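Side-chain contacts in 23S rRNA-specific endonuclease VapC20 (Mycobacterium tuberculosis H37Rv, PDB 5WZF), which is the toxin of a type II toxin-antitoxin system, a magnesium-dependent endoribonuclease that cleaves 23S rRNA within the sarcin-ricin loop: residues F21-G26 / W58-R63; W96-R101 / V110-F115. All blocks are in the same frame, centred on the assembly; numbering follows the deposited sequence.

Both contacts are helix-to-helix packings within one PIN domain, whose core is a parallel sheet. They follow each other along the chain: interaction 1 joins helix 19-25 to helix 51-63, and interaction 2 then joins helix 89-101 to helix 109-121. Their centres lie about 22 Å apart and their nearest atoms about 9 Å, so they do not touch. Helix 51-63 bridges them, since its Val53 packs against Val110 and Ser114 of helix 109-121. Asp111 lies within interaction 2 and the Ala23 side chain of interaction 1 is about 8 Å from that of Asp18, so both contacts lie near the probable magnesium site. Helices 51-63 and 89-101 also touch the second chain of the assembly.

Interaction 1 of 2, residues F21-G26 / W58-R63; sequences FWAALG and WTLLNR
Ala23 packs its methyl group against two consecutive leucines, Leu60 and Leu61, so that a small residue on helix 19-25 faces two branched ones on the last turn of helix 51-63. In the side-chain packing, Ala23 CB lies 3.7 Å from Leu60 CD2 and 4.3 Å from Leu61 CD2, and the two methyls reach it from directions roughly at right angles. The leucines arrive by different torsions. Leu60 carries CG on the far side from its backbone N (chi1 -170°), whereas Leu61 has CG opposite its carbonyl carbon (chi1 -73°), and in both residues it is the CD2 branch that does the touching.

Side chain also meets backbone. Leu61 CD2 rests 3.7 Å from Ala23 O and 3.9 Å from Ala23 CA. The same methyl comes within 4.3 Å of Gly26 O. Here the first helix ends: Gly26 N still donates to Trp22 O at 2.8 Å, but its own torsions are no longer helical. With only a methyl at Ala23, the main chains come close, the CA atoms of Ala23 and Leu61 being 6.3 Å apart.

Burial is uneven, Ala23 and Leu61 being enclosed while Leu60 is exposed. In this PIN-domain helix pair the Ala23 side chain is about 8 Å from that of Asp18, a predicted magnesium ligand. Leu61 also packs on Ala73 of helix 67-74, Phe21 on Ala36, Leu39 and Trp40 of helix 33-41, and Trp22 on Val53, Leu54 and Thr57 earlier in helix 51-63, its NE1 hydrogen-bonded to Thr49 OG1 on strand 46-50.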
loop_
_atom_site.group_PDB
_atom_site.type_symbol
_atom_site.label_atom_id
_atom_site.label_comp_id
_atom_site.label_asym_id
_atom_site.label_seq_id
_atom_site.Cartn_x
_atom_site.Cartn_y
_atom_site.Cartn_z
ATOM N N PHE B 21 -4.135 9.587 -10.393
ATOM C CA PHE B 21 -3.557 10.628 -11.236
ATOM C C PHE B 21 -2.145 10.263 -11.697
ATOM O O PHE B 21 -1.829 10.400 -12.880
ATOM C CB PHE B 21 -3.530 11.979 -10.517
ATOM C CG PHE B 21 -3.010 13.101 -11.378
ATOM C CD1 PHE B 21 -3.872 13.829 -12.182
ATOM C CD2 PHE B 21 -1.657 13.404 -11.404
ATOM C CE1 PHE B 21 -3.396 14.846 -12.987
ATOM C CE2 PHE B 21 -1.176 14.417 -12.209
ATOM C CZ PHE B 21 -2.046 15.140 -13.000
ATOM N N TRP B 22 -1.302 9.815 -10.769
ATOM C CA TRP B 22 0.063 9.430 -11.118
ATOM C C TRP B 22 0.073 8.366 -12.210
ATOM O O TRP B 22 0.884 8.414 -13.138
ATOM C CB TRP B 22 0.824 8.888 -9.903
ATOM C CG TRP B 22 1.258 9.873 -8.851
ATOM C CD1 TRP B 22 1.096 9.734 -7.504
ATOM C CD2 TRP B 22 1.963 11.107 -9.043
ATOM N NE1 TRP B 22 1.638 10.808 -6.845
ATOM C CE2 TRP B 22 2.181 11.667 -7.766
ATOM C CE3 TRP B 22 2.424 11.801 -10.167
ATOM C CZ2 TRP B 22 2.833 12.884 -7.581
ATOM C CZ3 TRP B 22 3.071 13.012 -9.982
ATOM C CH2 TRP B 22 3.270 13.539 -8.699
ATOM N N ALA B 23 -0.826 7.395 -12.079
ATOM C CA ALA B 23 -0.918 6.292 -13.030
ATOM C C ALA B 23 -1.327 6.782 -14.411
ATOM O O ALA B 23 -0.831 6.289 -15.422
ATOM C CB ALA B 23 -1.897 5.246 -12.535
ATOM N N ALA B 24 -2.240 7.747 -14.451
ATOM C CA ALA B 24 -2.660 8.329 -15.719
ATOM C C ALA B 24 -1.535 9.153 -16.340
ATOM O O ALA B 24 -1.355 9.155 -17.553
ATOM C CB ALA B 24 -3.902 9.191 -15.528
ATOM N N LEU B 25 -0.783 9.858 -15.504
ATOM C CA LEU B 25 0.284 10.721 -16.002
ATOM C C LEU B 25 1.467 9.902 -16.510
ATOM O O LEU B 25 2.085 10.246 -17.519
ATOM C CB LEU B 25 0.744 11.693 -14.911
ATOM C CG LEU B 25 1.661 12.830 -15.365
ATOM C CD1 LEU B 25 0.934 13.736 -16.350
ATOM C CD2 LEU B 25 2.165 13.625 -14.170
ATOM N N GLY B 26 1.772 8.812 -15.812
ATOM C CA GLY B 26 2.932 8.000 -16.135
ATOM C C GLY B 26 2.668 6.884 -17.129
ATOM O O GLY B 26 3.545 6.064 -17.393
ATOM N N TRP B 58 3.708 2.639 -8.038
ATOM C CA TRP B 58 4.685 1.679 -8.550
ATOM C C TRP B 58 4.002 0.381 -8.961
ATOM O O TRP B 58 4.177 -0.110 -10.079
ATOM C CB TRP B 58 5.768 1.365 -7.509
ATOM C CG TRP B 58 6.551 0.125 -7.862
ATOM C CD1 TRP B 58 6.222 -1.168 -7.564
ATOM C CD2 TRP B 58 7.771 0.063 -8.611
ATOM N NE1 TRP B 58 7.162 -2.029 -8.076
ATOM C CE2 TRP B 58 8.124 -1.298 -8.723
ATOM C CE3 TRP B 58 8.603 1.026 -9.190
ATOM C CZ2 TRP B 58 9.275 -1.721 -9.388
ATOM C CZ3 TRP B 58 9.747 0.602 -9.855
ATOM C CH2 TRP B 58 10.070 -0.758 -9.947
ATOM N N THR B 59 3.229 -0.174 -8.038
ATOM C CA THR B 59 2.643 -1.489 -8.227
ATOM C C THR B 59 1.701 -1.498 -9.419
ATOM O O THR B 59 1.735 -2.413 -10.239
ATOM C CB THR B 59 1.906 -1.939 -6.959
ATOM O OG1 THR B 59 2.848 -2.032 -5.882
ATOM C CG2 THR B 59 1.243 -3.299 -7.171
ATOM N N LEU B 60 0.886 -0.454 -9.526
ATOM C CA LEU B 60 -0.070 -0.330 -10.619
ATOM C C LEU B 60 0.624 -0.187 -11.977
ATOM O O LEU B 60 0.278 -0.880 -12.935
ATOM C CB LEU B 60 -0.995 0.862 -10.361
ATOM C CG LEU B 60 -2.213 1.029 -11.268
ATOM C CD1 LEU B 60 -3.038 -0.241 -11.298
ATOM C CD2 LEU B 60 -3.056 2.199 -10.789
ATOM N N LEU B 61 1.610 0.705 -12.052
ATOM C CA LEU B 61 2.344 0.934 -13.296
ATOM C C LEU B 61 3.202 -0.271 -13.695
ATOM O O LEU B 61 3.339 -0.581 -14.881
ATOM C CB LEU B 61 3.222 2.182 -13.173
ATOM C CG LEU B 61 2.478 3.524 -13.186
ATOM C CD1 LEU B 61 3.454 4.689 -13.082
ATOM C CD2 LEU B 61 1.638 3.643 -14.441
ATOM N N ASN B 62 3.775 -0.948 -12.705
ATOM C CA ASN B 62 4.595 -2.126 -12.969
ATOM C C ASN B 62 3.733 -3.241 -13.554
ATOM O O ASN B 62 4.168 -3.992 -14.429
ATOM C CB ASN B 62 5.295 -2.595 -11.686
ATOM C CG ASN B 62 6.474 -3.508 -11.963
ATOM O OD1 ASN B 62 7.062 -3.466 -13.040
ATOM N ND2 ASN B 62 6.824 -4.338 -10.989
ATOM N N ARG B 63 2.496 -3.326 -13.076
ATOM C CA ARG B 63 1.555 -4.334 -13.550
ATOM C C ARG B 63 1.006 -4.011 -14.934
ATOM O O ARG B 63 0.957 -4.876 -15.807
ATOM C CB ARG B 63 0.396 -4.490 -12.560
ATOM C CG ARG B 63 0.768 -5.243 -11.296
ATOM C CD ARG B 63 -0.368 -5.279 -10.282
ATOM N NE ARG B 63 -0.019 -6.110 -9.130
ATOM C CZ ARG B 63 -0.642 -6.071 -7.957
ATOM N NH1 ARG B 63 -1.650 -5.230 -7.767
ATOM N NH2 ARG B 63 -0.249 -6.866 -6.969
#

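Interaction 2 of 2, residues W96-R101 / V110-F115; sequences WEWLVR and VDATSF
Phe115 directs a ring edge at one face of the Trp98 indole in an offset edge-to-face pair, the aromatic part of a buried helix-helix contact in the PIN domain. The helical segments approach to 9.4 Å between axes, with their N-to-C directions 119° apart. The phenyl centroid lies 5.3 Å from that of the six-membered indole ring, the planes are turned 65° against each other, and Phe115 CD2 comes to 3.6 Å from Trp98 CH2. CE2 borders the same indole carbon, so one side of the phenyl rim does the touching.

Ala112 CB, one turn earlier, meets two neighbouring side chains. It is closest to Leu99 CG, at 3.5 Å, with both delta methyls close as well, and Trp98 CE3 follows at 4.0 Å from the same Ala112 methyl. Trp98 holds CG trans to its own N (chi1 -169°), which carries the benzo half across to Ala112 and Phe115.

Further out, Trp98 stacks with His102 and meets Tyr107 edge-to-face, while Phe115 forms another edge-to-face pair with Phe133. Asp111, a predicted magnesium ligand, lies on the same helical turn as Ala112 and touches Asp18, the other predicted ligand, with Asp132 a further acidic neighbour, so the contact lies beside the probable metal site. Within that helix, Asp111 O lies above one face of the Phe115 ring, offset toward its rim, and Val110 O accepts both Ser114 N and Thr113 OG1 from the same face of its carbonyl plane, the hydroxyl at 2.7 Å.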
loop_
_atom_site.group_PDB
_atom_site.type_symbol
_atom_site.label_atom_id
_atom_site.label_comp_id
_atom_site.label_asym_id
_atom_site.label_seq_id
_atom_site.Cartn_x
_atom_site.Cartn_y
_atom_site.Cartn_z
ATOM N N TRP B 96 -6.825 4.183 10.432
ATOM C CA TRP B 96 -7.468 2.922 10.795
ATOM C C TRP B 96 -8.801 3.154 11.508
ATOM O O TRP B 96 -9.797 2.486 11.209
ATOM C CB TRP B 96 -6.554 2.075 11.688
ATOM C CG TRP B 96 -5.473 1.316 10.960
ATOM C CD1 TRP B 96 -4.125 1.481 11.095
ATOM C CD2 TRP B 96 -5.655 0.266 10.003
ATOM N NE1 TRP B 96 -3.454 0.603 10.275
ATOM C CE2 TRP B 96 -4.371 -0.153 9.593
ATOM C CE3 TRP B 96 -6.778 -0.352 9.442
ATOM C CZ2 TRP B 96 -4.178 -1.168 8.657
ATOM C CZ3 TRP B 96 -6.584 -1.360 8.512
ATOM C CH2 TRP B 96 -5.294 -1.756 8.128
ATOM N N GLU B 97 -8.813 4.086 12.457
ATOM C CA GLU B 97 -10.036 4.408 13.186
ATOM C C GLU B 97 -11.081 4.935 12.214
ATOM O O GLU B 97 -12.266 4.620 12.324
ATOM C CB GLU B 97 -9.765 5.436 14.290
ATOM C CG GLU B 97 -8.783 4.963 15.349
ATOM C CD GLU B 97 -8.439 6.042 16.356
ATOM O OE1 GLU B 97 -8.952 7.173 16.222
ATOM O OE2 GLU B 97 -7.651 5.759 17.284
ATOM N N TRP B 98 -10.619 5.726 11.250
ATOM C CA TRP B 98 -11.481 6.287 10.216
ATOM C C TRP B 98 -12.102 5.167 9.378
ATOM O O TRP B 98 -13.310 5.160 9.127
ATOM C CB TRP B 98 -10.674 7.248 9.334
ATOM C CG TRP B 98 -11.490 8.089 8.396
ATOM C CD1 TRP B 98 -11.952 9.354 8.621
ATOM C CD2 TRP B 98 -11.921 7.732 7.078
ATOM N NE1 TRP B 98 -12.655 9.804 7.525
ATOM C CE2 TRP B 98 -12.651 8.826 6.565
ATOM C CE3 TRP B 98 -11.773 6.590 6.284
ATOM C CZ2 TRP B 98 -13.227 8.812 5.295
ATOM C CZ3 TRP B 98 -12.351 6.576 5.025
ATOM C CH2 TRP B 98 -13.064 7.681 4.541
ATOM N N LEU B 99 -11.265 4.218 8.962
ATOM C CA LEU B 99 -11.708 3.083 8.154
ATOM C C LEU B 99 -12.761 2.239 8.861
ATOM O O LEU B 99 -13.752 1.832 8.255
ATOM C CB LEU B 99 -10.518 2.195 7.778
ATOM C CG LEU B 99 -9.628 2.678 6.631
ATOM C CD1 LEU B 99 -8.363 1.827 6.545
ATOM C CD2 LEU B 99 -10.363 2.686 5.291
ATOM N N VAL B 100 -12.530 1.971 10.143
ATOM C CA VAL B 100 -13.442 1.154 10.932
ATOM C C VAL B 100 -14.777 1.878 11.091
ATOM O O VAL B 100 -15.838 1.257 11.117
ATOM C CB VAL B 100 -12.842 0.821 12.323
ATOM C CG1 VAL B 100 -13.871 0.143 13.221
ATOM C CG2 VAL B 100 -11.600 -0.053 12.177
ATOM N N ARG B 101 -14.716 3.203 11.160
ATOM C CA ARG B 101 -15.906 4.017 11.387
ATOM C C ARG B 101 -16.739 4.232 10.119
ATOM O O ARG B 101 -17.965 4.312 10.184
ATOM C CB ARG B 101 -15.491 5.362 11.987
ATOM C CG ARG B 101 -16.640 6.291 12.327
ATOM C CD ARG B 101 -16.180 7.466 13.183
ATOM N NE ARG B 101 -15.201 8.312 12.505
ATOM C CZ ARG B 101 -13.899 8.322 12.778
ATOM N NH1 ARG B 101 -13.408 7.529 13.721
ATOM N NH2 ARG B 101 -13.088 9.127 12.108
ATOM N N VAL B 110 -5.009 3.007 1.497
ATOM C CA VAL B 110 -4.227 4.113 0.946
ATOM C C VAL B 110 -5.067 5.389 0.880
ATOM O O VAL B 110 -4.590 6.478 1.207
ATOM C CB VAL B 110 -3.666 3.767 -0.452
ATOM C CG1 VAL B 110 -3.060 4.993 -1.106
ATOM C CG2 VAL B 110 -2.624 2.663 -0.341
ATOM N N ASP B 111 -6.326 5.254 0.476
ATOM C CA ASP B 111 -7.224 6.405 0.450
ATOM C C ASP B 111 -7.401 6.996 1.845
ATOM O O ASP B 111 -7.344 8.213 2.022
ATOM C CB ASP B 111 -8.583 6.024 -0.139
ATOM C CG ASP B 111 -8.548 5.888 -1.654
ATOM O OD1 ASP B 111 -7.516 6.234 -2.268
ATOM O OD2 ASP B 111 -9.563 5.448 -2.230
ATOM N N ALA B 112 -7.599 6.137 2.840
ATOM C CA ALA B 112 -7.788 6.607 4.206
ATOM C C ALA B 112 -6.570 7.389 4.697
ATOM O O ALA B 112 -6.713 8.397 5.388
ATOM C CB ALA B 112 -8.077 5.445 5.134
ATOM N N THR B 113 -5.373 6.932 4.341
ATOM C CA THR B 113 -4.168 7.638 4.762
ATOM C C THR B 113 -4.028 8.942 3.978
ATOM O O THR B 113 -3.512 9.932 4.491
ATOM C CB THR B 113 -2.893 6.778 4.586
ATOM O OG1 THR B 113 -2.724 6.426 3.209
ATOM C CG2 THR B 113 -2.975 5.512 5.435
ATOM N N SER B 114 -4.498 8.939 2.734
ATOM C CA SER B 114 -4.452 10.143 1.914
ATOM C C SER B 114 -5.361 11.209 2.507
ATOM O O SER B 114 -4.973 12.370 2.621
ATOM C CB SER B 114 -4.853 9.834 0.474
ATOM O OG SER B 114 -3.859 9.044 -0.154
ATOM N N PHE B 115 -6.565 10.800 2.896
ATOM C CA PHE B 115 -7.521 11.712 3.514
ATOM C C PHE B 115 -6.930 12.314 4.782
ATOM O O PHE B 115 -7.087 13.504 5.049
ATOM C CB PHE B 115 -8.836 10.998 3.844
ATOM C CG PHE B 115 -9.498 10.353 2.659
ATOM C CD1 PHE B 115 -9.242 10.797 1.368
ATOM C CD2 PHE B 115 -10.385 9.300 2.839
ATOM C CE1 PHE B 115 -9.856 10.201 0.280
ATOM C CE2 PHE B 115 -11.003 8.700 1.757
ATOM C CZ PHE B 115 -10.736 9.147 0.472
#